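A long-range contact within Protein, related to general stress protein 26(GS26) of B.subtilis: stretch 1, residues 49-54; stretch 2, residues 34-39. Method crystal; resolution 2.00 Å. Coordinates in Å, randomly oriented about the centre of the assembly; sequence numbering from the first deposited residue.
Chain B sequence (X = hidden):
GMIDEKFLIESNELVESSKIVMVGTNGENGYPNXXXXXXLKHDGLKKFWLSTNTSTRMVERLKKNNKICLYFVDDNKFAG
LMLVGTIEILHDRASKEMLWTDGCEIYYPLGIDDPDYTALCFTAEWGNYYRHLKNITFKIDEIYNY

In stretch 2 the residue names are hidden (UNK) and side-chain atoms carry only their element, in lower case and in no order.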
ATOM      1  N   TRP B  49       5.066 -10.321  12.358  1.00 23.87           N
ATOM      2  CA  TRP B  49       5.031  -9.508  13.567  1.00 27.69           C
ATOM      3  C   TRP B  49       5.615  -8.178  13.154  1.00 28.42           C
ATOM      4  O   TRP B  49       6.696  -8.128  12.565  1.00 25.95           O
ATOM      5  CB  TRP B  49       5.881 -10.158  14.666  1.00 29.16           C
ATOM      6  CG  TRP B  49       5.259 -11.377  15.257  1.00 24.13           C
ATOM      7  CD1 TRP B  49       4.473 -11.432  16.354  1.00 26.69           C
ATOM      8  CD2 TRP B  49       5.371 -12.722  14.776  1.00 23.98           C
ATOM      9  NE1 TRP B  49       4.064 -12.717  16.575  1.00 28.39           N
ATOM     10  CE2 TRP B  49       4.658 -13.533  15.651  1.00 23.77           C
ATOM     11  CE3 TRP B  49       6.067 -13.319  13.731  1.00 23.65           C
ATOM     12  CZ2 TRP B  49       4.542 -14.908  15.463  1.00 27.10           C
ATOM     13  CZ3 TRP B  49       5.970 -14.666  13.546  1.00 29.81           C
ATOM     14  CH2 TRP B  49       5.219 -15.462  14.425  1.00 26.46           C
ATOM     15  N   LEU B  50       4.876  -7.114  13.425  1.00 29.23           N
ATOM     16  CA  LEU B  50       5.236  -5.812  12.891  1.00 28.44           C
ATOM     17  C   LEU B  50       5.299  -4.798  13.987  1.00 30.14           C
ATOM     18  O   LEU B  50       4.637  -4.946  15.028  1.00 28.62           O
ATOM     19  CB  LEU B  50       4.194  -5.360  11.872  1.00 27.68           C
ATOM     20  CG  LEU B  50       3.841  -6.264  10.704  1.00 23.27           C
ATOM     21  CD1 LEU B  50       2.587  -5.754  10.059  1.00 29.56           C
ATOM     22  CD2 LEU B  50       5.036  -6.341   9.671  1.00 26.75           C
ATOM     23  N   SER B  51       6.082  -3.763  13.744  1.00 27.65           N
ATOM     24  CA  SER B  51       6.175  -2.616  14.634  1.00 34.33           C
ATOM     25  C   SER B  51       5.673  -1.327  14.005  1.00 31.55           C
ATOM     26  O   SER B  51       5.915  -1.071  12.851  1.00 32.14           O
ATOM     27  CB  SER B  51       7.621  -2.359  15.030  1.00 31.80           C
ATOM     28  OG  SER B  51       7.649  -1.471  16.113  1.00 49.36           O
ATOM     29  N   THR B  52       4.998  -0.521  14.811  1.00 34.37           N
ATOM     30  CA  THR B  52       4.624   0.823  14.426  1.00 34.68           C
ATOM     31  C   THR B  52       4.521   1.696  15.668  1.00 37.05           C
ATOM     32  O   THR B  52       4.533   1.201  16.815  1.00 32.28           O
ATOM     33  CB  THR B  52       3.309   0.827  13.615  1.00 37.95           C
ATOM     34  OG1 THR B  52       3.185   2.059  12.888  1.00 36.77           O
ATOM     35  CG2 THR B  52       2.080   0.584  14.524  1.00 35.21           C
ATOM     36  N   ASN B  53       4.441   3.000  15.436  1.00 38.01           N
ATOM     37  CA  ASN B  53       4.278   3.953  16.527  1.00 40.12           C
ATOM     38  C   ASN B  53       2.865   3.911  17.112  1.00 41.24           C
ATOM     39  O   ASN B  53       1.876   3.872  16.381  1.00 42.12           O
ATOM     40  CB  ASN B  53       4.636   5.361  16.065  1.00 42.13           C
ATOM     41  CG  ASN B  53       3.811   5.805  14.856  1.00 50.19           C
ATOM     42  OD1 ASN B  53       4.220   5.619  13.690  1.00 53.89           O
ATOM     43  ND2 ASN B  53       2.628   6.352  15.127  1.00 55.29           N
ATOM     44  N   THR B  54       2.783   3.896  18.442  1.00 42.01           N
ATOM     45  CA  THR B  54       1.503   4.010  19.128  1.00 43.71           C
ATOM     46  C   THR B  54       0.843   5.299  18.673  1.00 45.28           C
ATOM     47  O   THR B  54       1.397   6.376  18.852  1.00 46.51           O
ATOM     48  CB  THR B  54       1.666   4.071  20.637  1.00 42.71           C
ATOM     49  OG1 THR B  54       2.608   3.078  21.049  1.00 41.99           O
ATOM     50  CG2 THR B  54       0.313   3.850  21.341  1.00 39.18           C
ATOM     51  N   UNK B  34      -3.164   3.406   3.865  1.00 26.05           N
ATOM     52  CA  UNK B  34      -1.941   2.643   3.799  1.00 26.90           C
ATOM     53  C   UNK B  34      -0.901   3.358   4.634  1.00 25.65           C
ATOM     54  O   UNK B  34      -0.735   4.580   4.498  1.00 22.71           O
ATOM     55  c   UNK B  34      -0.060   1.809   2.336  1.00 24.16           C
ATOM     56  c   UNK B  34      -1.401   2.533   2.350  1.00 25.66           C
ATOM     57  c   UNK B  34      -2.035   1.810  -0.088  1.00 26.74           C
ATOM     58  c   UNK B  34      -2.400   1.805   1.452  1.00 29.16           C
ATOM     59  N   UNK B  35      -0.204   2.585   5.471  1.00 27.95           N
ATOM     60  CA  UNK B  35       0.959   3.038   6.233  1.00 29.31           C
ATOM     61  C   UNK B  35       2.114   2.061   6.115  1.00 27.49           C
ATOM     62  O   UNK B  35       1.890   0.854   6.040  1.00 26.95           O
ATOM     63  n   UNK B  35       1.197   5.342  12.049  1.00 51.73           N
ATOM     64  c   UNK B  35       0.970   4.177   9.895  1.00 37.55           C
ATOM     65  c   UNK B  35       1.535   3.963   8.509  1.00 38.49           C
ATOM     66  c   UNK B  35       0.589   3.136   7.711  1.00 29.89           C
ATOM     67  c   UNK B  35       1.900   4.983  10.775  1.00 46.22           C
ATOM     68  N   UNK B  36       3.342   2.589   6.111  1.00 28.65           N
ATOM     69  CA  UNK B  36       4.558   1.773   6.231  1.00 26.47           C
ATOM     70  C   UNK B  36       4.766   1.310   7.687  1.00 27.97           C
ATOM     71  O   UNK B  36       4.530   2.055   8.637  1.00 26.72           O
ATOM     72  c   UNK B  36       5.787   2.532   5.718  1.00 27.41           C
ATOM     73  N   UNK B  37       5.096   0.036   7.851  1.00 26.93           N
ATOM     74  CA  UNK B  37       5.403  -0.518   9.163  1.00 30.34           C
ATOM     75  C   UNK B  37       6.655  -1.335   9.075  1.00 31.77           C
ATOM     76  O   UNK B  37       7.135  -1.616   7.989  1.00 28.24           O
ATOM     77  c   UNK B  37       4.253  -1.371   9.670  1.00 29.54           C
ATOM     78  c   UNK B  37       2.812  -2.533  12.382  1.00 71.06           C
ATOM     79  c   UNK B  37       3.091  -0.549  10.120  1.00 34.37           C
ATOM     80 se   UNK B  37       1.748  -1.603  11.044  0.75 35.75          SE
ATOM     81  N   UNK B  38       7.218  -1.673  10.223  1.00 37.15           N
ATOM     82  CA  UNK B  38       8.472  -2.417  10.246  1.00 44.89           C
ATOM     83  C   UNK B  38       8.167  -3.875  10.569  1.00 35.87           C
ATOM     84  O   UNK B  38       7.342  -4.177  11.444  1.00 32.17           O
ATOM     85  c   UNK B  38       9.460  -1.788  11.243  1.00 45.16           C
ATOM     86 se   UNK B  38      11.942  -1.828  12.781  0.75 75.26          SE
ATOM     87  c   UNK B  38      10.444  -2.760  11.893  1.00 58.16           C
ATOM     88  c   UNK B  38      12.866  -1.311  11.106  1.00 60.57           C
ATOM     89  N   UNK B  39       8.781  -4.756   9.800  1.00 32.02           N
ATOM     90  CA  UNK B  39       8.701  -6.171   9.999  1.00 33.72           C
ATOM     91  C   UNK B  39       9.712  -6.546  11.066  1.00 34.08           C
ATOM     92  O   UNK B  39      10.913  -6.447  10.842  1.00 32.98           O
ATOM     93  n   UNK B  39      12.912  -9.018   7.129  1.00 43.95           N
ATOM     94  c   UNK B  39       8.966  -8.458   8.932  1.00 42.43           C
ATOM     95  n   UNK B  39      10.648  -8.955   7.178  1.00 53.15           N
ATOM     96  c   UNK B  39      11.792  -9.348   7.719  1.00 51.35           C
ATOM     97  n   UNK B  39      11.829 -10.023   8.858  1.00 64.23           N
ATOM     98  c   UNK B  39       9.039  -6.938   8.722  1.00 36.84           C
ATOM     99  c   UNK B  39       9.323  -9.249   7.705  1.00 51.13           C
TER
HETATM  100  O   HOH W   1       0.449   3.565  13.878  1.00 54.82           O

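Position 34 carries four side-chain carbons. The chain forks at the first of them, and one arm is two carbons long. It touches nothing on stretch 1. A fork at CB with one longer arm is isoleucine, I34.

Position 35 has four carbons in a row ending in a nitrogen. Its CA-to-CB bond points toward stretch 1. Every chi angle is t, so the chain is fully extended. The last carbon of the row lies 3.8 Å from OG1 of T52, and its terminal nitrogen is 3.5 Å from OD1 of N53. An unbranched four-carbon chain with a terminal nitrogen is lysine, K35. The NZ of K35 to OD1 of N53 contact is a weak hydrogen bond. A water makes a second link: it accepts from NZ of K35 at 2.7 Å and donates to the backbone O of N53 at 2.9 Å. It also bonds OG1 of T52 at 3.3 Å.

Position 36 has a single side-chain carbon. Its CA-to-CB bond points away from stretch 1. One carbon means alanine, A36.

Position 37 has two carbons, a selenium and a final carbon, unbranched. Its CA-to-CB bond points toward stretch 1. The final carbon lies 3.2 Å from CB of L50, 3.5 Å from O of S51 and 3.6 Å from CB of T52. The selenium identifies selenomethionine, M37. Its CE is thus packed closely against three successive residues.

Position 38 has the same atoms: two carbons, selenium, one carbon. Its second side-chain carbon is 4.2 Å from CB of S51, but the end of the chain leads away. This is also selenomethionine, M38. Its backbone pairs with S51: N of M38 donates to O of S51 at 3.0 Å, and N of S51 donates to O of M38 at 2.7 Å. Both bonds are nearly straight.

Position 39 has three carbons, a nitrogen, then a carbon bearing two more nitrogens. Its CB is 4.2 Å from CD2 of L50. The guanidinium group makes this arginine, R39. It pairs with L50 across the strands without hydrogen bonds, with their CA atoms 4.5 Å apart.

The contact joins two antiparallel strands and buries 418 Å². S51 and M38 form the hydrogen-bonded pair, and L50 with R39 the neighbouring non-hydrogen-bonded one. L50 and R39 place their side chains on one face of the sheet, S51 and M38 on the other. M37 supplies apolar packing, while K35 adds a polar, water-assisted link to N53.

Stretch 2 (34-39) IKAMMR
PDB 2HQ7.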